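Local coordinates for tetratricopeptide TPR_2 repeat protein (Thermobaculum terrenum, PDB 5DJS) that joins an N-terminal array of tetratricopeptide-repeat helices to a GT-B fold of glycosyl transferase family 41 and holds a bound uridine-5'-diphosphate, at residues N85-S90 against I97-H102; A351-A356 against D470-L475. The protein carries 1 engineered substitution. All coordinates share one frame; numbering follows the deposited sequence.

Contact 1: residues N85-S90 against I97-H102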
loop_
_atom_site.group_PDB
_atom_site.type_symbol
_atom_site.label_atom_id
_atom_site.label_comp_id
_atom_site.label_asym_id
_atom_site.label_seq_id
_atom_site.Cartn_x
_atom_site.Cartn_y
_atom_site.Cartn_z
ATOM N N ASN A 85 6.609 3.606 13.112
ATOM C CA ASN A 85 6.349 2.844 11.882
ATOM C C ASN A 85 6.540 1.345 12.069
ATOM O O ASN A 85 5.722 0.554 11.593
ATOM C CB ASN A 85 7.204 3.328 10.695
ATOM C CG ASN A 85 6.729 4.663 10.093
ATOM O OD1 ASN A 85 7.544 5.397 9.536
ATOM N ND2 ASN A 85 5.432 4.974 10.173
ATOM N N VAL A 86 7.605 0.965 12.764
ATOM C CA VAL A 86 7.828 -0.436 13.098
ATOM C C VAL A 86 6.675 -0.992 13.936
ATOM O O VAL A 86 6.154 -2.067 13.635
ATOM C CB VAL A 86 9.183 -0.650 13.790
ATOM C CG1 VAL A 86 9.272 -2.043 14.412
ATOM C CG2 VAL A 86 10.303 -0.469 12.772
ATOM N N LEU A 87 6.258 -0.245 14.954
ATOM C CA LEU A 87 5.155 -0.676 15.819
ATOM C C LEU A 87 3.825 -0.828 15.074
ATOM O O LEU A 87 3.128 -1.829 15.266
ATOM C CB LEU A 87 4.988 0.275 17.002
ATOM C CG LEU A 87 6.141 0.270 18.014
ATOM C CD1 LEU A 87 6.000 1.446 18.975
ATOM C CD2 LEU A 87 6.211 -1.033 18.786
ATOM N N VAL A 88 3.488 0.154 14.233
ATOM C CA VAL A 88 2.312 0.057 13.361
ATOM C C VAL A 88 2.420 -1.185 12.474
ATOM O O VAL A 88 1.480 -1.967 12.399
ATOM C CB VAL A 88 2.125 1.323 12.482
ATOM C CG1 VAL A 88 1.116 1.091 11.357
ATOM C CG2 VAL A 88 1.649 2.484 13.334
ATOM N N ALA A 89 3.569 -1.372 11.824
ATOM C CA ALA A 89 3.751 -2.491 10.875
ATOM C C ALA A 89 3.737 -3.862 11.564
ATOM O O ALA A 89 3.419 -4.867 10.938
ATOM C CB ALA A 89 5.039 -2.324 10.079
ATOM N N SER A 90 4.094 -3.887 12.844
ATOM C CA SER A 90 4.108 -5.109 13.631
ATOM C C SER A 90 2.722 -5.521 14.129
ATOM O O SER A 90 2.586 -6.614 14.659
ATOM C CB SER A 90 5.046 -4.942 14.828
ATOM O OG SER A 90 4.476 -4.079 15.818
ATOM N N ILE A 97 1.087 4.934 16.851
ATOM C CA ILE A 97 0.469 6.264 16.730
ATOM C C ILE A 97 1.049 7.198 17.801
ATOM O O ILE A 97 1.486 8.296 17.485
ATOM C CB ILE A 97 -1.086 6.189 16.792
ATOM C CG1 ILE A 97 -1.632 5.579 15.483
ATOM C CG2 ILE A 97 -1.711 7.567 16.999
ATOM C CD1 ILE A 97 -3.083 5.127 15.536
ATOM N N THR A 98 1.091 6.730 19.048
ATOM C CA THR A 98 1.735 7.457 20.141
ATOM C C THR A 98 3.160 7.858 19.788
ATOM O O THR A 98 3.504 9.020 19.918
ATOM C CB THR A 98 1.759 6.631 21.436
ATOM O OG1 THR A 98 0.441 6.158 21.707
ATOM C CG2 THR A 98 2.240 7.485 22.624
ATOM N N SER A 99 3.981 6.902 19.350
ATOM C CA SER A 99 5.347 7.212 18.909
ATOM C C SER A 99 5.400 8.294 17.802
ATOM O O SER A 99 6.283 9.161 17.819
ATOM C CB SER A 99 6.084 5.958 18.455
ATOM O OG SER A 99 6.864 5.445 19.508
ATOM N N LEU A 100 4.464 8.230 16.854
ATOM C CA LEU A 100 4.367 9.231 15.789
ATOM C C LEU A 100 3.994 10.605 16.357
ATOM O O LEU A 100 4.554 11.610 15.930
ATOM C CB LEU A 100 3.368 8.790 14.704
ATOM C CG LEU A 100 3.801 8.005 13.454
ATOM C CD1 LEU A 100 5.227 7.495 13.502
ATOM C CD2 LEU A 100 2.834 6.860 13.160
ATOM N N HIS A 101 3.065 10.645 17.314
ATOM C CA HIS A 101 2.745 11.887 18.033
ATOM C C HIS A 101 3.986 12.492 18.674
ATOM O O HIS A 101 4.212 13.694 18.551
ATOM C CB HIS A 101 1.668 11.676 19.119
ATOM C CG HIS A 101 0.268 11.668 18.592
ATOM N ND1 HIS A 101 -0.424 12.823 18.293
ATOM C CD2 HIS A 101 -0.571 10.644 18.311
ATOM C CE1 HIS A 101 -1.625 12.510 17.838
ATOM N NE2 HIS A 101 -1.739 11.194 17.838
ATOM N N HIS A 102 4.783 11.666 19.350
ATOM C CA HIS A 102 5.999 12.145 20.004
ATOM C C HIS A 102 6.942 12.801 19.008
ATOM O O HIS A 102 7.516 13.844 19.309
ATOM C CB HIS A 102 6.730 11.022 20.760
ATOM C CG HIS A 102 6.003 10.541 21.973
ATOM N ND1 HIS A 102 5.373 11.397 22.854
ATOM C CD2 HIS A 102 5.806 9.292 22.457
ATOM C CE1 HIS A 102 4.814 10.694 23.823
ATOM N NE2 HIS A 102 5.062 9.415 23.608
#
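Leu100 reaches from helix 93-106 to the flank of Asn85 on helix 77-89, and its CD1 methyl does the touching. That methyl lies 4.1 Å from the backbone Asn85 N and about as close to the side-chain amide through ND2, the two side chains crossing at roughly a right angle. The CA–CB bond of Asn85 leads away from the partner helix; with CG set beside the backbone N (chi1 -75°), the amide nitrogen nevertheless comes back toward the leucine methyl. Farther along helix 77-89, Leu87 CD1 approaches Ser99 OG at 4.1 Å, a methyl against a hydroxyl, where a small serine on one helix faces a branched leucine on the other. Val88 completes the row by bringing CG2 to 4.3 Å from the backbone Ile97 N. No hydrogen bond crosses the interface, so the two helices are held by shape and by burial of these side chains.

Behind this first shell, near the last turn of helix 77-89, Ser90 OG donates to Leu87 O at 2.7 Å. The donor meets the carbonyl at a C=O...O angle of 115°, tilted out of the carbonyl plane. The axes of the two short segments approach to 8.8 Å and run nearly antiparallel, at 163°, forming the helical hairpin that defines a tetratricopeptide repeat, here the one spanning 77-110. Leu87 also packs on Arg67 of the preceding helix 59-72, while Val88, Ile97 and Leu100 all rest on Ala120 of the following helix 111-120. The hairpin is thus sandwiched in the right-handed superhelical stack of helices expected of such repeats.

Contact 2: residues A351-A356 against D470-L475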
loop_
_atom_site.group_PDB
_atom_site.type_symbol
_atom_site.label_atom_id
_atom_site.label_comp_id
_atom_site.label_asym_id
_atom_site.label_seq_id
_atom_site.Cartn_x
_atom_site.Cartn_y
_atom_site.Cartn_z
ATOM N N ALA A 351 -12.524 -14.556 16.010
ATOM C CA ALA A 351 -12.720 -15.407 17.177
ATOM C C ALA A 351 -14.134 -15.982 17.207
ATOM O O ALA A 351 -14.300 -17.185 17.405
ATOM C CB ALA A 351 -12.435 -14.636 18.458
ATOM N N LYS A 352 -15.138 -15.128 16.999
ATOM C CA LYS A 352 -16.548 -15.557 16.999
ATOM C C LYS A 352 -16.873 -16.594 15.922
ATOM O O LYS A 352 -17.644 -17.522 16.168
ATOM C CB LYS A 352 -17.488 -14.354 16.871
ATOM C CG LYS A 352 -17.554 -13.521 18.140
ATOM C CD LYS A 352 -18.464 -12.319 17.987
ATOM C CE LYS A 352 -18.405 -11.442 19.229
ATOM N NZ LYS A 352 -19.213 -10.206 19.050
ATOM N N ILE A 353 -16.280 -16.425 14.745
ATOM C CA ILE A 353 -16.315 -17.431 13.675
ATOM C C ILE A 353 -15.687 -18.756 14.144
ATOM O O ILE A 353 -16.258 -19.820 13.919
ATOM C CB ILE A 353 -15.587 -16.920 12.400
ATOM C CG1 ILE A 353 -16.402 -15.804 11.724
ATOM C CG2 ILE A 353 -15.325 -18.046 11.405
ATOM C CD1 ILE A 353 -15.623 -14.949 10.745
ATOM N N LEU A 354 -14.521 -18.686 14.789
ATOM C CA LEU A 354 -13.804 -19.892 15.223
ATOM C C LEU A 354 -14.459 -20.611 16.416
ATOM O O LEU A 354 -14.243 -21.819 16.591
ATOM C CB LEU A 354 -12.327 -19.582 15.510
ATOM C CG LEU A 354 -11.440 -19.228 14.302
ATOM C CD1 LEU A 354 -10.082 -18.683 14.736
ATOM C CD2 LEU A 354 -11.238 -20.415 13.378
ATOM N N LEU A 355 -15.233 -19.893 17.235
ATOM C CA LEU A 355 -16.014 -20.536 18.298
ATOM C C LEU A 355 -17.166 -21.317 17.683
ATOM O O LEU A 355 -17.402 -22.471 18.046
ATOM C CB LEU A 355 -16.564 -19.519 19.299
ATOM C CG LEU A 355 -15.578 -18.801 20.215
ATOM C CD1 LEU A 355 -16.345 -17.878 21.164
ATOM C CD2 LEU A 355 -14.710 -19.768 21.001
ATOM N N ALA A 356 -17.867 -20.676 16.746
ATOM C CA ALA A 356 -19.035 -21.265 16.070
ATOM C C ALA A 356 -18.712 -22.393 15.089
ATOM O O ALA A 356 -19.612 -23.146 14.718
ATOM C CB ALA A 356 -19.832 -20.173 15.364
ATOM N N ASP A 470 -21.882 -14.336 9.675
ATOM C CA ASP A 470 -22.890 -15.229 9.062
ATOM C C ASP A 470 -22.490 -15.745 7.682
ATOM O O ASP A 470 -22.695 -16.923 7.378
ATOM C CB ASP A 470 -24.257 -14.533 8.947
ATOM C CG ASP A 470 -24.922 -14.301 10.290
ATOM O OD1 ASP A 470 -24.397 -14.743 11.332
ATOM O OD2 ASP A 470 -25.985 -13.656 10.312
ATOM N N ILE A 471 -21.924 -14.865 6.856
ATOM C CA ILE A 471 -21.451 -15.256 5.524
ATOM C C ILE A 471 -20.298 -16.261 5.634
ATOM O O ILE A 471 -20.275 -17.248 4.899
ATOM C CB ILE A 471 -21.076 -14.025 4.658
ATOM C CG1 ILE A 471 -22.350 -13.238 4.312
ATOM C CG2 ILE A 471 -20.378 -14.446 3.366
ATOM C CD1 ILE A 471 -22.122 -11.842 3.767
ATOM N N ALA A 472 -19.367 -16.017 6.556
ATOM C CA ALA A 472 -18.223 -16.912 6.773
ATOM C C ALA A 472 -18.646 -18.271 7.350
ATOM O O ALA A 472 -18.056 -19.303 7.010
ATOM C CB ALA A 472 -17.191 -16.254 7.680
ATOM N N LEU A 473 -19.642 -18.252 8.237
ATOM C CA LEU A 473 -20.256 -19.475 8.772
ATOM C C LEU A 473 -20.945 -20.286 7.669
ATOM O O LEU A 473 -20.692 -21.488 7.532
ATOM C CB LEU A 473 -21.256 -19.134 9.892
ATOM C CG LEU A 473 -20.749 -19.120 11.341
ATOM C CD1 LEU A 473 -19.325 -18.609 11.482
ATOM C CD2 LEU A 473 -21.694 -18.324 12.241
ATOM N N GLY A 474 -21.800 -19.617 6.891
ATOM C CA GLY A 474 -22.493 -20.231 5.754
ATOM C C GLY A 474 -21.584 -20.941 4.765
ATOM O O GLY A 474 -21.935 -22.005 4.262
ATOM N N LEU A 475 -20.419 -20.355 4.492
ATOM C CA LEU A 475 -19.424 -20.960 3.599
ATOM C C LEU A 475 -18.643 -22.113 4.236
ATOM O O LEU A 475 -18.248 -23.054 3.544
ATOM C CB LEU A 475 -18.430 -19.904 3.099
ATOM C CG LEU A 475 -18.925 -18.791 2.170
ATOM C CD1 LEU A 475 -17.737 -17.935 1.758
ATOM C CD2 LEU A 475 -19.626 -19.329 0.936
#
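No hydrogen bond links Ile353 or Ala356 to Ala472 or Leu473; the shortest polar bonds here are helical ones, such as Gly474 N to Asp470 O at 2.9 Å, which closes the turn presenting Ala472 and Leu473. Across the gap everything is apolar. Ile353 meets both residues. Its CD1 settles on the Ala472 CB methyl at 3.7 Å, and its CG2, anti to the backbone N, faces Leu473 CD1 at 4.0 Å, while CG1 lies between and touches both. With CG1 beside the backbone N (chi1 -71°), the longer arm sends CD1 toward the alanine.

Leu473 in turn forks between two residues one turn apart on helix 344-356. Its CD1 lies 3.9 Å from Ile353 CA, close against the helix backbone, whereas CD2 comes to 4.1 Å from Ala356 CB. Both alanines offer only a CB methyl, against which the longer side chains of the partner helix pack, and the backbones are nearest at Ile353 CA and Leu473 CA, 6.6 Å apart. The axes of the short segments pass 10.0 Å from each other at 34°, both helices heading in a similar direction.

Ile353 is also touched by Tyr468 and Ile469, from the preceding turn of helix 465-477, which extends the apolar seam. Helix 344-356 is the connection of a beta-alpha-beta crossover between the adjacent parallel strands 332-335 and 361-365. Its partner follows edge strand 461-462 and turns Ile471 and Leu475 onto Val436 of strand 435-438, so the contact joins the crossover helix to the helix after the edge strand, beside the parallel sheet of the C-terminal Rossmann-like half of the GT-B fold.

Overall arrangement
From the N terminus, the chain first passes through the repeat helices, where contact 1 closes a tight hairpin with six residues between its segments. It then builds the parallel sheet begun by strand 163-169 before entering the second sheet. There contact 2 closes a far longer loop of 113 residues, which includes UDP-pocket residues from Ile365 to Glu427. The two closures follow in series, neither nesting nor crossing, with centres 32 Å apart and nearest atoms about 17 Å apart. Contact 1 joins neighbouring repeat helices; contact 2 joins helices far apart in sequence within the C-terminal half of the GT-B fold. A weak hydrogen bond from Arg377, within the long loop, to Ser90 O links the two regions.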